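Local structure of conserved domain protein (Bacillus anthracis, 3FBQ) at residues A[173-184]-A[222-233]; A[24-32]-A[42-50]. The protein is of unknown function but is built mostly of antiparallel beta strands, with two regions probably related to the immunoglobulin-like E-set families. One frame throughout, in Å; residues are numbered along the deposited sequence.

Contact 1 of 2, residues A[173-184]-A[222-233]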
# COMPACT_ATOMS: atom_id res chain seq x y z
N PRO A 173 32.75 -2.97 10.16
CA PRO A 173 33.83 -3.60 9.42
C PRO A 173 33.70 -3.47 7.89
O PRO A 173 34.68 -3.69 7.12
CB PRO A 173 33.71 -5.07 9.82
CG PRO A 173 33.01 -5.02 11.09
CD PRO A 173 32.05 -3.94 11.01
N VAL A 174 32.51 -3.07 7.48
CA VAL A 174 32.03 -3.25 6.14
C VAL A 174 31.79 -1.83 5.57
O VAL A 174 31.90 -1.59 4.36
CB VAL A 174 30.70 -4.10 6.27
CG1 VAL A 174 29.50 -3.30 6.13
CG2 VAL A 174 30.70 -5.23 5.35
N SER A 175 31.50 -0.87 6.46
CA SER A 175 31.06 0.46 6.05
C SER A 175 31.22 1.42 7.21
O SER A 175 31.56 1.03 8.33
CB SER A 175 29.60 0.41 5.56
OG SER A 175 28.73 0.16 6.67
N PHE A 176 31.04 2.70 6.92
CA PHE A 176 31.07 3.74 7.98
C PHE A 176 30.06 4.83 7.74
O PHE A 176 29.76 5.13 6.60
CB PHE A 176 32.48 4.31 8.19
CG PHE A 176 32.90 5.34 7.17
CD1 PHE A 176 33.78 5.00 6.15
CD2 PHE A 176 32.46 6.64 7.26
CE1 PHE A 176 34.22 5.95 5.22
CE2 PHE A 176 32.85 7.57 6.31
CZ PHE A 176 33.76 7.24 5.31
N ILE A 177 29.56 5.47 8.78
CA ILE A 177 28.44 6.47 8.67
C ILE A 177 28.76 7.88 9.12
O ILE A 177 29.29 8.07 10.20
CB ILE A 177 27.23 6.03 9.48
CG1 ILE A 177 26.79 4.61 9.09
CG2 ILE A 177 26.10 7.02 9.34
CD1 ILE A 177 25.83 4.03 10.06
N LEU A 178 28.46 8.87 8.31
CA LEU A 178 28.57 10.28 8.78
C LEU A 178 27.20 10.90 9.13
O LEU A 178 26.34 11.06 8.26
CB LEU A 178 29.31 11.16 7.77
CG LEU A 178 30.75 10.72 7.45
CD1 LEU A 178 31.31 11.64 6.41
CD2 LEU A 178 31.70 10.59 8.62
N TYR A 179 27.02 11.26 10.39
CA TYR A 179 25.84 11.97 10.79
C TYR A 179 26.10 13.47 10.81
O TYR A 179 27.08 13.96 11.36
CB TYR A 179 25.51 11.60 12.19
CG TYR A 179 25.12 10.18 12.37
CD1 TYR A 179 23.78 9.78 12.28
CD2 TYR A 179 26.11 9.21 12.72
CE1 TYR A 179 23.41 8.49 12.51
CE2 TYR A 179 25.73 7.88 12.96
CZ TYR A 179 24.38 7.54 12.85
OH TYR A 179 24.01 6.24 13.08
N TYR A 180 25.17 14.21 10.27
CA TYR A 180 25.35 15.63 10.25
C TYR A 180 24.04 16.39 9.88
O TYR A 180 22.98 15.77 9.69
CB TYR A 180 26.45 15.92 9.26
CG TYR A 180 26.00 15.65 7.85
CD1 TYR A 180 25.99 14.35 7.32
CD2 TYR A 180 25.54 16.71 7.05
CE1 TYR A 180 25.54 14.13 6.01
CE2 TYR A 180 25.09 16.50 5.73
CZ TYR A 180 25.09 15.22 5.23
OH TYR A 180 24.68 15.07 3.94
N ASN A 181 24.13 17.73 9.81
CA ASN A 181 22.94 18.57 9.54
C ASN A 181 23.29 19.87 8.91
O ASN A 181 24.41 20.32 9.05
CB ASN A 181 22.11 18.86 10.79
CG ASN A 181 22.91 19.50 11.87
OD1 ASN A 181 23.45 20.61 11.75
ND2 ASN A 181 23.00 18.80 12.96
N GLN A 182 22.31 20.48 8.23
CA GLN A 182 22.46 21.76 7.57
C GLN A 182 21.65 22.70 8.39
O GLN A 182 20.61 22.32 8.92
CB GLN A 182 21.94 21.72 6.12
CG GLN A 182 20.54 21.16 5.90
CD GLN A 182 20.12 21.12 4.42
OE1 GLN A 182 19.09 21.72 4.01
NE2 GLN A 182 20.88 20.39 3.62
N GLU A 183 22.18 23.93 8.52
CA GLU A 183 21.45 25.12 8.98
C GLU A 183 21.42 26.25 7.93
O GLU A 183 22.41 26.48 7.22
CB GLU A 183 22.04 25.61 10.28
CG GLU A 183 21.76 24.67 11.43
CD GLU A 183 22.72 24.91 12.59
OE1 GLU A 183 22.96 26.09 12.92
OE2 GLU A 183 23.25 23.92 13.16
N VAL A 184 20.27 26.91 7.81
CA VAL A 184 20.02 28.00 6.86
C VAL A 184 19.51 29.27 7.61
O VAL A 184 18.58 29.20 8.44
CB VAL A 184 18.97 27.56 5.81
CG1 VAL A 184 18.94 28.51 4.63
CG2 VAL A 184 19.27 26.18 5.31
N TYR A 222 14.37 23.42 6.03
CA TYR A 222 15.76 23.91 5.82
C TYR A 222 16.80 23.30 6.72
O TYR A 222 17.87 22.90 6.24
CB TYR A 222 15.87 25.41 6.09
CG TYR A 222 15.10 26.26 5.15
CD1 TYR A 222 13.82 26.74 5.50
CD2 TYR A 222 15.63 26.60 3.90
CE1 TYR A 222 13.08 27.55 4.63
CE2 TYR A 222 14.88 27.41 2.99
CZ TYR A 222 13.61 27.88 3.38
OH TYR A 222 12.89 28.66 2.50
N ASN A 223 16.54 23.32 8.03
CA ASN A 223 17.40 22.65 9.01
C ASN A 223 17.14 21.13 9.10
O ASN A 223 16.27 20.69 9.89
CB ASN A 223 17.21 23.31 10.37
CG ASN A 223 17.89 24.69 10.46
OD1 ASN A 223 18.00 25.47 9.47
ND2 ASN A 223 18.37 25.01 11.66
N ILE A 224 17.88 20.35 8.29
CA ILE A 224 17.68 18.92 8.13
C ILE A 224 18.88 18.15 8.75
O ILE A 224 20.01 18.37 8.37
CB ILE A 224 17.54 18.51 6.58
CG1 ILE A 224 16.58 19.40 5.76
CG2 ILE A 224 17.19 17.09 6.38
CD1 ILE A 224 15.43 19.93 6.50
N ARG A 225 18.62 17.23 9.68
CA ARG A 225 19.59 16.22 10.06
C ARG A 225 19.57 15.16 9.00
O ARG A 225 18.49 14.78 8.53
CB ARG A 225 19.23 15.61 11.40
CG ARG A 225 18.65 16.68 12.38
CD ARG A 225 18.65 16.24 13.82
NE ARG A 225 19.84 15.43 14.12
CZ ARG A 225 19.95 14.62 15.18
NH1 ARG A 225 18.93 14.52 16.04
NH2 ARG A 225 21.06 13.90 15.38
N TRP A 226 20.77 14.70 8.60
CA TRP A 226 20.96 13.73 7.53
C TRP A 226 21.94 12.71 8.01
O TRP A 226 22.66 12.91 9.00
CB TRP A 226 21.73 14.37 6.36
CG TRP A 226 21.17 15.53 5.68
CD1 TRP A 226 21.51 16.85 5.88
CD2 TRP A 226 20.25 15.51 4.63
NE1 TRP A 226 20.81 17.66 5.02
CE2 TRP A 226 20.01 16.85 4.25
CE3 TRP A 226 19.54 14.49 3.99
CZ2 TRP A 226 19.09 17.19 3.25
CZ3 TRP A 226 18.62 14.82 3.00
CH2 TRP A 226 18.40 16.15 2.64
N SER A 227 22.09 11.64 7.26
CA SER A 227 23.25 10.78 7.44
C SER A 227 23.56 10.02 6.16
O SER A 227 22.65 9.81 5.32
CB SER A 227 23.02 9.82 8.57
OG SER A 227 22.39 8.67 8.08
N ALA A 228 24.81 9.63 5.95
CA ALA A 228 25.11 8.88 4.73
C ALA A 228 26.01 7.73 5.05
O ALA A 228 26.75 7.75 6.07
CB ALA A 228 25.75 9.74 3.77
N THR A 229 26.02 6.74 4.18
CA THR A 229 26.92 5.62 4.48
C THR A 229 27.97 5.49 3.42
O THR A 229 27.69 5.69 2.26
CB THR A 229 26.12 4.34 4.66
OG1 THR A 229 24.98 4.68 5.44
CG2 THR A 229 26.97 3.23 5.41
N PHE A 230 29.18 5.19 3.85
CA PHE A 230 30.27 5.10 2.90
C PHE A 230 31.10 3.85 3.13
O PHE A 230 30.96 3.15 4.17
CB PHE A 230 31.19 6.30 3.00
CG PHE A 230 30.50 7.65 3.01
CD1 PHE A 230 30.64 8.53 1.88
CD2 PHE A 230 29.81 8.10 4.13
CE1 PHE A 230 30.09 9.81 1.87
CE2 PHE A 230 29.19 9.39 4.16
CZ PHE A 230 29.35 10.26 3.01
N GLN A 231 31.92 3.57 2.12
CA GLN A 231 32.78 2.41 1.97
C GLN A 231 33.59 2.06 3.20
O GLN A 231 33.92 2.95 3.99
CB GLN A 231 33.79 2.68 0.85
CG GLN A 231 33.17 2.81 -0.53
CD GLN A 231 34.24 2.99 -1.57
OE1 GLN A 231 34.22 3.94 -2.34
NE2 GLN A 231 35.20 2.10 -1.57
N LYS A 232 33.92 0.77 3.34
CA LYS A 232 34.94 0.33 4.30
C LYS A 232 35.99 1.43 4.37
O LYS A 232 36.70 1.67 3.39
CB LYS A 232 35.61 -0.95 3.82
CG LYS A 232 35.81 -1.91 4.92
CD LYS A 232 36.98 -2.77 4.69
CE LYS A 232 37.38 -3.56 5.93
NZ LYS A 232 37.79 -2.79 7.17
N LEU A 233 36.00 2.15 5.49
CA LEU A 233 37.11 3.01 5.86
C LEU A 233 38.49 2.35 5.72
O LEU A 233 38.70 1.29 6.24
CB LEU A 233 36.93 3.40 7.32
CG LEU A 233 37.95 4.38 7.85
CD1 LEU A 233 38.05 5.61 6.91
CD2 LEU A 233 37.52 4.80 9.22
O HOH W 1 34.77 1.34 7.65

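Contact 2 of 2, residues A[24-32]-A[42-50]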
# COMPACT_ATOMS: atom_id res chain seq x y z
N TYR A 24 29.24 -6.35 1.85
CA TYR A 24 28.01 -6.63 2.57
C TYR A 24 27.65 -8.14 2.67
O TYR A 24 27.23 -8.62 3.73
CB TYR A 24 26.88 -5.78 1.97
CG TYR A 24 26.78 -4.45 2.62
CD1 TYR A 24 25.67 -4.11 3.37
CD2 TYR A 24 27.78 -3.53 2.51
CE1 TYR A 24 25.58 -2.89 3.98
CE2 TYR A 24 27.72 -2.31 3.14
CZ TYR A 24 26.61 -2.01 3.88
OH TYR A 24 26.54 -0.80 4.50
N LYS A 25 27.80 -8.89 1.59
CA LYS A 25 27.34 -10.27 1.66
C LYS A 25 28.13 -11.03 2.68
O LYS A 25 27.60 -11.89 3.36
CB LYS A 25 27.46 -11.03 0.33
CG LYS A 25 26.68 -12.30 0.39
CD LYS A 25 26.41 -12.84 -0.96
CE LYS A 25 25.95 -14.29 -0.86
NZ LYS A 25 24.52 -14.40 -0.42
N GLU A 26 29.41 -10.72 2.78
CA GLU A 26 30.26 -11.58 3.56
C GLU A 26 29.91 -11.38 5.04
O GLU A 26 30.04 -12.27 5.88
CB GLU A 26 31.72 -11.36 3.21
CG GLU A 26 32.56 -12.54 3.64
CD GLU A 26 33.81 -12.76 2.76
OE1 GLU A 26 34.27 -13.97 2.72
OE2 GLU A 26 34.30 -11.74 2.14
N PHE A 27 29.41 -10.20 5.33
CA PHE A 27 29.11 -9.89 6.68
C PHE A 27 27.67 -10.10 6.90
O PHE A 27 27.19 -10.00 8.00
CB PHE A 27 29.57 -8.48 6.99
CG PHE A 27 31.01 -8.44 7.36
CD1 PHE A 27 31.39 -8.29 8.69
CD2 PHE A 27 31.98 -8.64 6.38
CE1 PHE A 27 32.72 -8.28 9.05
CE2 PHE A 27 33.31 -8.66 6.70
CZ PHE A 27 33.70 -8.49 8.04
N SER A 28 26.98 -10.48 5.85
CA SER A 28 25.57 -10.81 5.97
C SER A 28 25.21 -12.16 6.55
O SER A 28 26.03 -13.09 6.59
CB SER A 28 24.85 -10.58 4.66
OG SER A 28 24.13 -9.39 4.92
N THR A 29 23.97 -12.23 7.04
CA THR A 29 23.39 -13.47 7.49
C THR A 29 22.50 -13.90 6.37
O THR A 29 21.55 -13.17 5.96
CB THR A 29 22.48 -13.28 8.70
OG1 THR A 29 23.16 -12.53 9.70
CG2 THR A 29 21.98 -14.60 9.24
N GLU A 30 22.83 -15.08 5.87
CA GLU A 30 22.17 -15.62 4.73
C GLU A 30 20.95 -16.31 5.24
O GLU A 30 21.09 -17.15 6.13
CB GLU A 30 23.08 -16.65 4.06
CG GLU A 30 22.32 -17.74 3.37
CD GLU A 30 23.16 -18.41 2.30
OE1 GLU A 30 23.38 -17.77 1.25
OE2 GLU A 30 23.63 -19.57 2.53
N LEU A 31 19.76 -15.99 4.72
CA LEU A 31 18.67 -16.83 5.14
C LEU A 31 17.80 -17.55 4.11
O LEU A 31 17.29 -18.62 4.39
CB LEU A 31 17.90 -16.27 6.32
CG LEU A 31 17.34 -14.88 6.52
CD1 LEU A 31 15.91 -14.89 6.06
CD2 LEU A 31 17.37 -14.72 8.00
N ASN A 32 17.68 -17.04 2.92
CA ASN A 32 16.96 -17.80 1.93
C ASN A 32 15.64 -18.36 2.50
O ASN A 32 15.19 -19.41 2.18
CB ASN A 32 17.86 -18.87 1.30
CG ASN A 32 19.14 -18.30 0.75
OD1 ASN A 32 19.15 -17.25 0.10
ND2 ASN A 32 20.25 -18.97 1.05
N VAL A 42 8.41 -15.25 -3.03
CA VAL A 42 9.37 -14.23 -2.53
C VAL A 42 10.35 -14.86 -1.52
O VAL A 42 9.89 -15.48 -0.58
CB VAL A 42 8.69 -13.04 -1.85
CG1 VAL A 42 9.76 -11.99 -1.34
CG2 VAL A 42 7.63 -12.36 -2.79
N THR A 43 11.67 -14.71 -1.76
CA THR A 43 12.75 -15.12 -0.90
C THR A 43 13.48 -13.92 -0.37
O THR A 43 13.72 -12.96 -1.09
CB THR A 43 13.74 -15.91 -1.67
OG1 THR A 43 13.01 -16.99 -2.21
CG2 THR A 43 14.90 -16.52 -0.76
N ILE A 44 13.83 -13.97 0.91
CA ILE A 44 14.59 -12.90 1.54
C ILE A 44 16.01 -13.35 1.89
O ILE A 44 16.23 -13.99 2.91
CB ILE A 44 13.90 -12.39 2.82
CG1 ILE A 44 13.26 -11.02 2.57
CG2 ILE A 44 14.89 -12.32 3.97
CD1 ILE A 44 13.37 -10.08 3.75
N ASN A 45 16.96 -13.00 1.02
CA ASN A 45 18.23 -13.71 0.96
C ASN A 45 19.19 -13.27 2.06
O ASN A 45 19.20 -13.82 3.16
CB ASN A 45 18.88 -13.54 -0.41
CG ASN A 45 18.15 -14.30 -1.50
OD1 ASN A 45 18.20 -15.53 -1.55
ND2 ASN A 45 17.47 -13.58 -2.38
N ASP A 46 20.01 -12.26 1.75
CA ASP A 46 21.01 -11.77 2.69
C ASP A 46 20.40 -10.74 3.64
O ASP A 46 19.56 -9.94 3.25
CB ASP A 46 22.19 -11.16 1.94
CG ASP A 46 23.06 -12.20 1.26
OD1 ASP A 46 24.06 -11.82 0.61
OD2 ASP A 46 22.74 -13.40 1.38
N VAL A 47 20.85 -10.78 4.89
CA VAL A 47 20.36 -9.84 5.90
C VAL A 47 21.52 -9.24 6.70
O VAL A 47 22.50 -9.93 7.00
CB VAL A 47 19.38 -10.52 6.88
CG1 VAL A 47 20.09 -11.59 7.69
CG2 VAL A 47 18.73 -9.49 7.78
N ILE A 48 21.40 -7.96 7.03
CA ILE A 48 22.48 -7.24 7.73
C ILE A 48 21.97 -5.91 8.28
O ILE A 48 21.07 -5.28 7.73
CB ILE A 48 23.61 -6.90 6.77
CG1 ILE A 48 24.95 -6.66 7.54
CG2 ILE A 48 23.21 -5.69 5.82
CD1 ILE A 48 26.15 -6.44 6.64
N SER A 49 22.58 -5.44 9.34
CA SER A 49 22.11 -4.28 10.09
C SER A 49 23.30 -3.59 10.72
O SER A 49 24.11 -4.18 11.50
CB SER A 49 21.16 -4.70 11.19
OG SER A 49 21.07 -3.68 12.13
N ASP A 50 23.41 -2.33 10.32
CA ASP A 50 24.43 -1.35 10.72
C ASP A 50 24.36 -1.21 12.22
O ASP A 50 25.27 -0.70 12.80
CB ASP A 50 24.00 0.07 10.19
CG ASP A 50 24.91 0.62 9.16
OD1 ASP A 50 26.05 0.14 9.11
OD2 ASP A 50 24.56 1.59 8.42

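Contact 1 of 2, residues A[173-184]-A[222-233]
Phe-176 and Phe-230 meet across a hydrogen-bonded antiparallel pair, and Tyr-180 with Trp-226 repeats the arrangement four residues further along. Each time the second residue lays its CB over the ring of the first in a CH-pi contact: Phe-230 CB is 3.9 Å from the ring centroid of Phe-176, Trp-226 CB 4.0 Å from that of Tyr-180. The phenylalanine planes differ by only 14° but are slid apart, hence they barely overlap. CG of Phe-176 stands between its backbone N and carbonyl carbon (chi1 80°), which swings the ring across to the neighbouring strand. Leu-178 CD1 touches Phe-230 CE2 at 3.8 Å. Phe-176, Leu-178, Tyr-180 and Phe-230 are buried, and their face continues onto Val-201 and Leu-199 of strand 196-203; Trp-226 is partly exposed and packs on Glu-36 of a second subunit. Tyr-180 OH bonds to Val-197 O.

The other face is mixed: Ile-177, Ser-227 and Thr-229 are buried, whereas Asn-181 and Arg-225, both reaching Glu-167, lie toward solvent. Regular backbone pairing gives out at the ends. Asn-223 OD1 replaces a backbone acceptor for Val-184 N at 3.2 Å; the other end is looser, a water accepting from Leu-233 N and giving only a weak bond to Ser-175 O. An aromatic inner face backed by a mixed one is consistent with neighbouring strands of an E-set beta sandwich.

Contact 2 of 2, residues A[24-32]-A[42-50]
The beta hairpin of strands 29-37 and 40-49 begins here, at the end away from its turn, where Ser-28 and Thr-29 both grip the carbonyl of Val-47. Thr-29 N reaches Val-47 O at 2.7 Å along a nearly straight bond (174°) lying in the carbonyl plane. Ser-28 OG donates to the same oxygen, also at 2.7 Å, but from above that plane, leaving the in-plane approach to the backbone amide. Two donors thus satisfy one carbonyl at the point where the chain passes from the short helix 24-27 into the strand.

Next along, Leu-31 N bonds to Asn-45 O at 2.7 Å. The following backbone partner of the outer strand, Met-33, pairs with Ile-44, a shift of one residue that is consistent with a beta bulge. Leu-31 lies side by side with Ile-44, its CD1 3.5 Å from Ile-44 CG2.

On the face with Glu-30 and Asp-46, a lysine from the helix crosses over the strands. Lys-25 CG is anti to the backbone N (chi1 -166°), and the chain stays extended until it bends at its last torsion, bringing NZ to 2.7 Å from Asp-46 OD2 on the syn lone pair. The salt bridge is extended by a long link from Lys-25 NZ to Glu-30 OE1, so the amine probably eases the repulsion between the two acids. Nearer the helix, Ile-48 is received by apolar atoms: its CG2 is 3.8 Å from Tyr-24 CD1, and its CD1 lies 4.0 Å from Phe-27 CB. The Tyr-24 ring also meets Tyr-21 edge-to-face. The whole is an antiparallel hairpin entered from a short helix and forming one edge of a five-stranded sheet, with 29-37 its outermost strand within the chain.

Contacts 1 and 2 both pair antiparallel strands, yet they belong to different sheets of the chain, their centres about 23 Å apart. Contact 1 joins two inner strands of an eight-stranded sheet and is knit by aromatic packing over a long register. Contact 2 involves an outermost strand and relies more on a salt bridge and a doubly used carbonyl. Both are partly buried, contact 1 the more so; Thr-29 and Glu-30 on the outer strand of contact 2 are exposed. They nevertheless touch: Tyr-24 and Phe-27 of the helix in contact 2 pack on Val-174 and Pro-173 at the start of contact 1, and Tyr-24 OH makes a weak hydrogen bond with Ser-175 OG.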